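PDB 5H5M: alpha-catenin-like protein hmp-1 from Caenorhabditis elegans, which belongs to the core cadherin-catenin complex of adherens junctions, binding beta-catenin and actin filaments, and is required for cell migration and shape changes in the embryo. Local coordinates for residues Y306-L317 with A365-N376; G5-T13 with L165-V173. All coordinates share one frame; numbering follows the deposited sequence.

Contact 1. Residues Y306-L317 with A365-N376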
loop_
_atom_site.group_PDB
_atom_site.type_symbol
_atom_site.label_atom_id
_atom_site.label_comp_id
_atom_site.label_asym_id
_atom_site.label_seq_id
_atom_site.Cartn_x
_atom_site.Cartn_y
_atom_site.Cartn_z
ATOM N N TYR A 306 4.226 -2.320 -27.371
ATOM C CA TYR A 306 3.574 -1.871 -26.150
ATOM C C TYR A 306 4.468 -2.018 -24.925
ATOM O O TYR A 306 4.660 -1.063 -24.173
ATOM C CB TYR A 306 2.272 -2.643 -25.930
ATOM C CG TYR A 306 1.647 -2.382 -24.581
ATOM C CD1 TYR A 306 1.119 -1.136 -24.276
ATOM C CD2 TYR A 306 1.577 -3.379 -23.617
ATOM C CE1 TYR A 306 0.547 -0.888 -23.049
ATOM C CE2 TYR A 306 1.003 -3.139 -22.386
ATOM C CZ TYR A 306 0.487 -1.893 -22.109
ATOM O OH TYR A 306 -0.085 -1.643 -20.885
ATOM N N THR A 307 5.013 -3.214 -24.722
ATOM C CA THR A 307 5.823 -3.477 -23.537
ATOM C C THR A 307 7.138 -2.707 -23.572
ATOM O O THR A 307 7.582 -2.189 -22.551
ATOM C CB THR A 307 6.121 -4.978 -23.369
ATOM O OG1 THR A 307 6.893 -5.449 -24.480
ATOM C CG2 THR A 307 4.826 -5.771 -23.272
ATOM N N GLU A 308 7.757 -2.617 -24.745
ATOM C CA GLU A 308 9.014 -1.888 -24.870
ATOM C C GLU A 308 8.829 -0.400 -24.575
ATOM O O GLU A 308 9.694 0.226 -23.962
ATOM C CB GLU A 308 9.616 -2.082 -26.265
ATOM C CG GLU A 308 10.104 -3.499 -26.514
ATOM C CD GLU A 308 11.076 -3.597 -27.675
ATOM O OE1 GLU A 308 11.189 -2.620 -28.447
ATOM O OE2 GLU A 308 11.731 -4.653 -27.812
ATOM N N THR A 309 7.697 0.153 -25.001
ATOM C CA THR A 309 7.393 1.565 -24.776
ATOM C C THR A 309 7.184 1.849 -23.288
ATOM O O THR A 309 7.604 2.886 -22.775
ATOM C CB THR A 309 6.141 2.003 -25.567
ATOM O OG1 THR A 309 6.362 1.797 -26.967
ATOM C CG2 THR A 309 5.840 3.471 -25.333
ATOM N N VAL A 310 6.543 0.913 -22.596
ATOM C CA VAL A 310 6.294 1.056 -21.168
ATOM C C VAL A 310 7.577 0.855 -20.358
ATOM O O VAL A 310 7.865 1.625 -19.444
ATOM C CB VAL A 310 5.215 0.061 -20.690
ATOM C CG1 VAL A 310 5.143 0.035 -19.177
ATOM C CG2 VAL A 310 3.860 0.420 -21.290
ATOM N N LYS A 311 8.350 -0.172 -20.704
ATOM C CA LYS A 311 9.621 -0.430 -20.028
ATOM C C LYS A 311 10.596 0.728 -20.235
ATOM O O LYS A 311 11.413 1.026 -19.362
ATOM C CB LYS A 311 10.244 -1.739 -20.522
ATOM C CG LYS A 311 9.427 -2.981 -20.176
ATOM C CD LYS A 311 10.128 -3.880 -19.172
ATOM C CE LYS A 311 11.331 -4.564 -19.787
ATOM N NZ LYS A 311 11.914 -5.583 -18.872
ATOM N N GLN A 312 10.498 1.381 -21.388
ATOM C CA GLN A 312 11.319 2.550 -21.678
ATOM C C GLN A 312 10.985 3.702 -20.729
ATOM O O GLN A 312 11.880 4.369 -20.204
ATOM C CB GLN A 312 11.129 2.992 -23.129
ATOM C CG GLN A 312 11.975 4.189 -23.521
ATOM C CD GLN A 312 13.460 3.898 -23.437
ATOM O OE1 GLN A 312 13.953 2.944 -24.041
ATOM N NE2 GLN A 312 14.182 4.719 -22.682
ATOM N N ALA A 313 9.695 3.932 -20.514
ATOM C CA ALA A 313 9.248 4.975 -19.600
ATOM C C ALA A 313 9.693 4.663 -18.174
ATOM O O ALA A 313 10.091 5.560 -17.425
ATOM C CB ALA A 313 7.736 5.131 -19.669
ATOM N N VAL A 314 9.631 3.385 -17.811
ATOM C CA VAL A 314 10.082 2.930 -16.499
ATOM C C VAL A 314 11.585 3.142 -16.331
ATOM O O VAL A 314 12.051 3.579 -15.277
ATOM C CB VAL A 314 9.750 1.443 -16.279
ATOM C CG1 VAL A 314 10.442 0.914 -15.030
ATOM C CG2 VAL A 314 8.242 1.247 -16.191
ATOM N N ARG A 315 12.332 2.839 -17.387
ATOM C CA ARG A 315 13.782 2.987 -17.378
ATOM C C ARG A 315 14.204 4.437 -17.130
ATOM O O ARG A 315 15.248 4.694 -16.529
ATOM C CB ARG A 315 14.372 2.483 -18.699
ATOM C CG ARG A 315 15.886 2.545 -18.760
ATOM C CD ARG A 315 16.426 1.909 -20.030
ATOM N NE ARG A 315 17.882 1.990 -20.088
ATOM C CZ ARG A 315 18.703 1.113 -19.518
ATOM N NH1 ARG A 315 18.210 0.081 -18.843
ATOM N NH2 ARG A 315 20.016 1.267 -19.621
ATOM N N ILE A 316 13.387 5.378 -17.591
ATOM C CA ILE A 316 13.654 6.797 -17.389
ATOM C C ILE A 316 13.552 7.166 -15.911
ATOM O O ILE A 316 14.419 7.852 -15.368
ATOM C CB ILE A 316 12.683 7.668 -18.208
ATOM C CG1 ILE A 316 12.946 7.483 -19.705
ATOM C CG2 ILE A 316 12.813 9.137 -17.820
ATOM C CD1 ILE A 316 12.078 8.349 -20.589
ATOM N N LEU A 317 12.487 6.704 -15.265
ATOM C CA LEU A 317 12.313 6.908 -13.834
ATOM C C LEU A 317 13.461 6.279 -13.052
ATOM O O LEU A 317 14.108 6.941 -12.243
ATOM C CB LEU A 317 10.980 6.323 -13.364
ATOM C CG LEU A 317 10.689 6.449 -11.867
ATOM C CD1 LEU A 317 10.644 7.913 -11.451
ATOM C CD2 LEU A 317 9.388 5.736 -11.498
ATOM N N ALA A 365 7.336 11.484 -14.146
ATOM C CA ALA A 365 7.797 10.226 -14.715
ATOM C C ALA A 365 6.832 9.093 -14.372
ATOM O O ALA A 365 6.602 8.197 -15.182
ATOM C CB ALA A 365 9.198 9.904 -14.228
ATOM N N VAL A 366 6.262 9.143 -13.172
ATOM C CA VAL A 366 5.258 8.165 -12.772
ATOM C C VAL A 366 4.004 8.315 -13.626
ATOM O O VAL A 366 3.420 7.321 -14.060
ATOM C CB VAL A 366 4.903 8.296 -11.275
ATOM C CG1 VAL A 366 3.657 7.490 -10.940
ATOM C CG2 VAL A 366 6.072 7.831 -10.419
ATOM N N LYS A 367 3.608 9.558 -13.890
ATOM C CA LYS A 367 2.438 9.822 -14.726
ATOM C C LYS A 367 2.660 9.371 -16.171
ATOM O O LYS A 367 1.724 8.935 -16.840
ATOM C CB LYS A 367 2.070 11.309 -14.695
ATOM C CG LYS A 367 1.551 11.793 -13.349
ATOM C CD LYS A 367 0.982 13.201 -13.444
ATOM C CE LYS A 367 2.069 14.212 -13.755
ATOM N NZ LYS A 367 1.550 15.608 -13.773
ATOM N N ASP A 368 3.898 9.482 -16.646
ATOM C CA ASP A 368 4.245 9.042 -17.995
ATOM C C ASP A 368 4.129 7.528 -18.112
ATOM O O ASP A 368 3.678 7.006 -19.132
ATOM C CB ASP A 368 5.662 9.490 -18.369
ATOM C CG ASP A 368 5.774 10.996 -18.546
ATOM O OD1 ASP A 368 4.730 11.660 -18.713
ATOM O OD2 ASP A 368 6.911 11.512 -18.526
ATOM N N ILE A 369 4.541 6.830 -17.059
ATOM C CA ILE A 369 4.440 5.378 -17.010
ATOM C C ILE A 369 2.978 4.949 -17.088
ATOM O O ILE A 369 2.620 4.071 -17.870
ATOM C CB ILE A 369 5.085 4.818 -15.731
ATOM C CG1 ILE A 369 6.599 5.039 -15.764
ATOM C CG2 ILE A 369 4.773 3.342 -15.573
ATOM C CD1 ILE A 369 7.294 4.732 -14.451
ATOM N N ARG A 370 2.136 5.592 -16.287
ATOM C CA ARG A 370 0.708 5.293 -16.279
ATOM C C ARG A 370 0.071 5.620 -17.623
ATOM O O ARG A 370 -0.843 4.930 -18.074
ATOM C CB ARG A 370 0.006 6.063 -15.157
ATOM C CG ARG A 370 0.565 5.762 -13.765
ATOM C CD ARG A 370 -0.277 6.400 -12.676
ATOM N NE ARG A 370 -1.613 5.817 -12.626
ATOM C CZ ARG A 370 -2.642 6.355 -11.983
ATOM N NH1 ARG A 370 -2.493 7.501 -11.331
ATOM N NH2 ARG A 370 -3.824 5.747 -11.994
ATOM N N HIS A 371 0.567 6.671 -18.266
ATOM C CA HIS A 371 0.054 7.084 -19.562
ATOM C C HIS A 371 0.421 6.066 -20.645
ATOM O O HIS A 371 -0.416 5.693 -21.473
ATOM C CB HIS A 371 0.586 8.470 -19.928
ATOM C CG HIS A 371 0.056 8.997 -21.225
ATOM N ND1 HIS A 371 -1.290 9.068 -21.504
ATOM C CD2 HIS A 371 0.695 9.470 -22.321
ATOM C CE1 HIS A 371 -1.461 9.567 -22.716
ATOM N NE2 HIS A 371 -0.272 9.819 -23.233
ATOM N N ALA A 372 1.674 5.617 -20.627
ATOM C CA ALA A 372 2.150 4.619 -21.581
ATOM C C ALA A 372 1.366 3.310 -21.478
ATOM O O ALA A 372 1.138 2.639 -22.482
ATOM C CB ALA A 372 3.638 4.359 -21.375
ATOM N N LEU A 373 0.954 2.958 -20.265
ATOM C CA LEU A 373 0.195 1.730 -20.033
ATOM C C LEU A 373 -1.194 1.789 -20.665
ATOM O O LEU A 373 -1.816 0.754 -20.914
ATOM C CB LEU A 373 0.078 1.457 -18.532
ATOM C CG LEU A 373 1.352 0.972 -17.836
ATOM C CD1 LEU A 373 1.254 1.194 -16.342
ATOM C CD2 LEU A 373 1.601 -0.495 -18.139
ATOM N N LEU A 374 -1.672 3.005 -20.922
ATOM C CA LEU A 374 -2.965 3.214 -21.571
ATOM C C LEU A 374 -2.878 3.037 -23.085
ATOM O O LEU A 374 -3.839 2.608 -23.722
ATOM C CB LEU A 374 -3.508 4.608 -21.246
ATOM C CG LEU A 374 -3.825 4.889 -19.779
ATOM C CD1 LEU A 374 -4.256 6.337 -19.597
ATOM C CD2 LEU A 374 -4.888 3.928 -19.266
ATOM N N MET A 375 -1.726 3.376 -23.656
ATOM C CA MET A 375 -1.518 3.280 -25.098
ATOM C C MET A 375 -1.377 1.831 -25.558
ATOM O O MET A 375 -0.278 1.278 -25.538
ATOM C CB MET A 375 -0.275 4.074 -25.508
ATOM C CG MET A 375 -0.239 5.504 -24.988
ATOM S SD MET A 375 -1.780 6.380 -25.313
ATOM C CE MET A 375 -1.778 6.387 -27.105
ATOM N N ASN A 376 -2.487 1.213 -25.959
ATOM C CA ASN A 376 -2.458 -0.164 -26.453
ATOM C C ASN A 376 -2.965 -0.268 -27.887
ATOM O O ASN A 376 -3.531 -1.292 -28.281
ATOM C CB ASN A 376 -3.286 -1.096 -25.556
ATOM C CG ASN A 376 -3.188 -0.742 -24.082
ATOM O OD1 ASN A 376 -2.241 -0.093 -23.644
ATOM N ND2 ASN A 376 -4.160 -1.201 -23.301
HETATM O O HOH W 1 8.766 7.688 -17.164
#
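Ile369 reaches from helix 345-374 into the groove between Ala313, Val314 and Leu317 of helix 305-339. With CG1 anti to the carbonyl carbon (chi1 -67°) and the chain extended beyond it, its CD1 ends 3.8 Å from Leu317 CD2 and also touches CA and CG2 of Val314, while CG1 lies alongside the backbone carbonyl of Ala313. The Leu317 side chain crosses that of Ile369 at about a right angle and forks: CD1 rests on Ala365 CB at 3.7 Å, and CD2 also meets Val366 CG2. One heptad's length away, Val310 divides its two methyls in the same manner, CG1 against Leu373 CD2 (3.7 Å) and CG2 against Ala372 CB (3.9 Å).

The CA atoms of Val310 and Ala372 are 5.5 Å apart, and the helix axes approach to 8.8 Å, a closeness consistent with the alanines Ala313, Ala365 and Ala372 in the interface. Toward the border, a water donates to Ala365 O and lies doubtfully close to Ala313 O. Facing the C-terminal end of helix 345-374, the Tyr306 ring has Val310 CG2 over one face, offset toward the rim, and its hydroxyl donates to Leu373 O at 3.0 Å. That bond lies in the carbonyl plane on a lone pair, with a C=O...OH angle of 113°. The same hydroxyl oxygen packs against Leu373 CD2.

Val310 and Leu317 also touch helix 276-300, whereas Val366 and Leu373 touch helix 237-260, so the apolar seam continues into two further helices. The 176° angle makes the paired segments antiparallel; with helices 276-300 and 237-260 flanking them, this fits the four-helix bundle of the vinculin/alpha-catenin family, here in the M domain.

Contact 2. Residues G5-T13 with L165-V173; sequences GDLINEIDT and LSCQLSSDV
Ile8 lies against the main chain of the turn that follows helix 142-166, and its contacts are chiefly with carbonyl oxygens. Its backbone N donates to Gln168 O at 3.2 Å; the oxygen is met nearly head-on, with a C=O...N angle of 168°, although the hydrogen bond is bent, with an N-H...O angle of 138°. The side chain straddles the peptides beyond: CG1, anti to the backbone N (chi1 -165°), sits 3.5 Å from Leu169 O, and CG2 is 3.6 Å from Ser170 O. With an alanine here the backbone bond could remain, but the carbonyls of Leu169 and Ser170 would probably lose their aliphatic cover and a gap would open beside the turn.

Next to it, Leu7 and Leu169 lie side by side and point the same way, joined through their CD2 methyls at 3.8 Å. Gly5 brings its CA to 3.4 Å from Cys167 O, though this glycine is poorly ordered.

The turn is shaped from within. Ser170 OG accepts from Asp172 N at 3.1 Å, forming an ST turn, and Asp172 in turn occupies the N-cap position of helix 173-202. On the other segment, Asn9 O takes bonds from both Thr13 N and Thr13 OG1.

Farther out, Asp12 forms a salt bridge with Arg108 of helix 92-122, the helix that Ile8, Ile11 and Leu169 also touch. Leu7 and Ile11 lean on helix 27-49, while Cys167 and Ser170 pack on helix 173-202, placing the start of helix 6-17 at the connection between helices 142-166 and 173-202.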
loop_
_atom_site.group_PDB
_atom_site.type_symbol
_atom_site.label_atom_id
_atom_site.label_comp_id
_atom_site.label_asym_id
_atom_site.label_seq_id
_atom_site.Cartn_x
_atom_site.Cartn_y
_atom_site.Cartn_z
ATOM N N GLY A 5 -10.629 -14.838 2.393
ATOM C CA GLY A 5 -11.075 -13.468 2.573
ATOM C C GLY A 5 -12.585 -13.377 2.678
ATOM O O GLY A 5 -13.307 -13.739 1.749
ATOM N N ASP A 6 -13.069 -12.884 3.813
ATOM C CA ASP A 6 -14.504 -12.849 4.067
ATOM C C ASP A 6 -15.184 -11.608 3.498
ATOM O O ASP A 6 -16.219 -11.720 2.843
ATOM C CB ASP A 6 -14.782 -12.944 5.569
ATOM C CG ASP A 6 -15.038 -14.365 6.022
ATOM O OD1 ASP A 6 -15.199 -15.247 5.150
ATOM O OD2 ASP A 6 -15.087 -14.603 7.247
ATOM N N LEU A 7 -14.611 -10.435 3.746
ATOM C CA LEU A 7 -15.221 -9.181 3.311
ATOM C C LEU A 7 -15.382 -9.112 1.794
ATOM O O LEU A 7 -16.367 -8.569 1.294
ATOM C CB LEU A 7 -14.404 -7.982 3.799
ATOM C CG LEU A 7 -14.917 -6.604 3.361
ATOM C CD1 LEU A 7 -16.376 -6.407 3.757
ATOM C CD2 LEU A 7 -14.057 -5.485 3.931
ATOM N N ILE A 8 -14.425 -9.669 1.059
ATOM C CA ILE A 8 -14.498 -9.622 -0.395
ATOM C C ILE A 8 -15.549 -10.607 -0.907
ATOM O O ILE A 8 -16.218 -10.344 -1.904
ATOM C CB ILE A 8 -13.125 -9.905 -1.054
ATOM C CG1 ILE A 8 -13.152 -9.491 -2.526
ATOM C CG2 ILE A 8 -12.703 -11.365 -0.883
ATOM C CD1 ILE A 8 -13.453 -8.022 -2.726
ATOM N N ASN A 9 -15.717 -11.726 -0.208
ATOM C CA ASN A 9 -16.731 -12.700 -0.584
ATOM C C ASN A 9 -18.128 -12.203 -0.232
ATOM O O ASN A 9 -19.082 -12.446 -0.969
ATOM C CB ASN A 9 -16.461 -14.046 0.084
ATOM C CG ASN A 9 -15.247 -14.749 -0.495
ATOM O OD1 ASN A 9 -14.854 -14.493 -1.635
ATOM N ND2 ASN A 9 -14.646 -15.638 0.288
ATOM N N GLU A 10 -18.239 -11.505 0.895
ATOM C CA GLU A 10 -19.501 -10.900 1.301
ATOM C C GLU A 10 -19.967 -9.882 0.265
ATOM O O GLU A 10 -21.141 -9.842 -0.090
ATOM C CB GLU A 10 -19.370 -10.232 2.674
ATOM C CG GLU A 10 -19.115 -11.189 3.833
ATOM C CD GLU A 10 -20.354 -11.966 4.255
ATOM O OE1 GLU A 10 -21.425 -11.780 3.637
ATOM O OE2 GLU A 10 -20.258 -12.761 5.214
ATOM N N ILE A 11 -19.034 -9.069 -0.223
ATOM C CA ILE A 11 -19.329 -8.060 -1.236
ATOM C C ILE A 11 -19.695 -8.687 -2.582
ATOM O O ILE A 11 -20.693 -8.314 -3.202
ATOM C CB ILE A 11 -18.135 -7.107 -1.434
ATOM C CG1 ILE A 11 -17.960 -6.205 -0.212
ATOM C CG2 ILE A 11 -18.320 -6.264 -2.680
ATOM C CD1 ILE A 11 -16.753 -5.302 -0.299
ATOM N N ASP A 12 -18.882 -9.642 -3.027
ATOM C CA ASP A 12 -19.086 -10.284 -4.321
ATOM C C ASP A 12 -20.430 -11.008 -4.412
ATOM O O ASP A 12 -21.153 -10.865 -5.398
ATOM C CB ASP A 12 -17.946 -11.265 -4.613
ATOM C CG ASP A 12 -16.629 -10.563 -4.895
ATOM O OD1 ASP A 12 -16.652 -9.364 -5.247
ATOM O OD2 ASP A 12 -15.569 -11.214 -4.767
ATOM N N THR A 13 -20.760 -11.782 -3.382
ATOM C CA THR A 13 -22.021 -12.514 -3.357
ATOM C C THR A 13 -23.214 -11.564 -3.247
ATOM O O THR A 13 -24.252 -11.789 -3.870
ATOM C CB THR A 13 -22.068 -13.528 -2.194
ATOM O OG1 THR A 13 -21.854 -12.850 -0.951
ATOM C CG2 THR A 13 -21.002 -14.599 -2.373
ATOM N N LEU A 165 -3.862 -8.036 6.625
ATOM C CA LEU A 165 -4.956 -7.119 6.316
ATOM C C LEU A 165 -5.354 -7.244 4.846
ATOM O O LEU A 165 -6.531 -7.152 4.498
ATOM C CB LEU A 165 -4.559 -5.675 6.647
ATOM C CG LEU A 165 -5.573 -4.550 6.401
ATOM C CD1 LEU A 165 -6.625 -4.524 7.491
ATOM C CD2 LEU A 165 -4.878 -3.192 6.296
ATOM N N SER A 166 -4.362 -7.469 3.990
ATOM C CA SER A 166 -4.585 -7.583 2.550
ATOM C C SER A 166 -5.457 -8.781 2.172
ATOM O O SER A 166 -6.230 -8.723 1.213
ATOM C CB SER A 166 -3.246 -7.682 1.819
ATOM O OG SER A 166 -2.453 -6.533 2.056
ATOM N N CYS A 167 -5.329 -9.864 2.931
ATOM C CA CYS A 167 -5.997 -11.119 2.605
ATOM C C CYS A 167 -7.523 -11.009 2.614
ATOM O O CYS A 167 -8.207 -11.765 1.924
ATOM C CB CYS A 167 -5.542 -12.211 3.574
ATOM S SG CYS A 167 -3.798 -12.669 3.368
ATOM N N GLN A 168 -8.050 -10.060 3.381
ATOM C CA GLN A 168 -9.495 -9.867 3.486
ATOM C C GLN A 168 -10.131 -9.468 2.158
ATOM O O GLN A 168 -11.319 -9.694 1.942
ATOM C CB GLN A 168 -9.823 -8.795 4.529
ATOM C CG GLN A 168 -9.047 -8.897 5.822
ATOM C CD GLN A 168 -9.477 -7.843 6.823
ATOM O OE1 GLN A 168 -10.520 -7.206 6.659
ATOM N NE2 GLN A 168 -8.675 -7.648 7.864
ATOM N N LEU A 169 -9.345 -8.864 1.273
ATOM C CA LEU A 169 -9.893 -8.317 0.040
ATOM C C LEU A 169 -9.515 -9.127 -1.192
ATOM O O LEU A 169 -9.756 -8.698 -2.320
ATOM C CB LEU A 169 -9.439 -6.870 -0.136
ATOM C CG LEU A 169 -9.824 -5.926 1.003
ATOM C CD1 LEU A 169 -9.541 -4.507 0.599
ATOM C CD2 LEU A 169 -11.288 -6.093 1.373
ATOM N N SER A 170 -8.930 -10.299 -0.977
ATOM C CA SER A 170 -8.581 -11.175 -2.086
ATOM C C SER A 170 -9.408 -12.454 -2.057
ATOM O O SER A 170 -9.571 -13.070 -1.004
ATOM C CB SER A 170 -7.092 -11.516 -2.058
ATOM O OG SER A 170 -6.766 -12.399 -3.117
ATOM N N SER A 171 -9.934 -12.843 -3.214
ATOM C CA SER A 171 -10.670 -14.099 -3.336
ATOM C C SER A 171 -9.741 -15.202 -3.829
ATOM O O SER A 171 -10.165 -16.338 -4.051
ATOM C CB SER A 171 -11.861 -13.948 -4.285
ATOM O OG SER A 171 -11.435 -13.847 -5.634
ATOM N N ASP A 172 -8.470 -14.850 -4.007
ATOM C CA ASP A 172 -7.450 -15.811 -4.413
ATOM C C ASP A 172 -7.044 -16.663 -3.214
ATOM O O ASP A 172 -6.122 -16.314 -2.477
ATOM C CB ASP A 172 -6.235 -15.086 -4.999
ATOM C CG ASP A 172 -5.256 -16.027 -5.681
ATOM O OD1 ASP A 172 -4.476 -15.550 -6.532
ATOM O OD2 ASP A 172 -5.254 -17.235 -5.369
ATOM N N VAL A 173 -7.739 -17.783 -3.034
ATOM C CA VAL A 173 -7.535 -18.665 -1.886
ATOM C C VAL A 173 -6.101 -19.188 -1.782
ATOM O O VAL A 173 -5.530 -19.254 -0.688
ATOM C CB VAL A 173 -8.509 -19.865 -1.943
ATOM C CG1 VAL A 173 -8.186 -20.882 -0.858
ATOM C CG2 VAL A 173 -9.947 -19.383 -1.821
#

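The two contacts follow one another along the chain: contact 2 closes before contact 1 opens. Their centres are 31 Å apart and their nearest atoms about 17 Å apart, so neither touches the other. They also differ in kind. Contact 1 joins two long antiparallel helices side by side and buries 581 Å², whereas contact 2 sets the first turns of a short helix against an interhelical connection and buries 342 Å². Both segment pairs lie within the vinculin-family sequence. Contact 1 involves the last modelled residues and contact 2 the first, so the contacts lie near the two ends of the modelled chain, whose terminal residues are themselves poorly ordered.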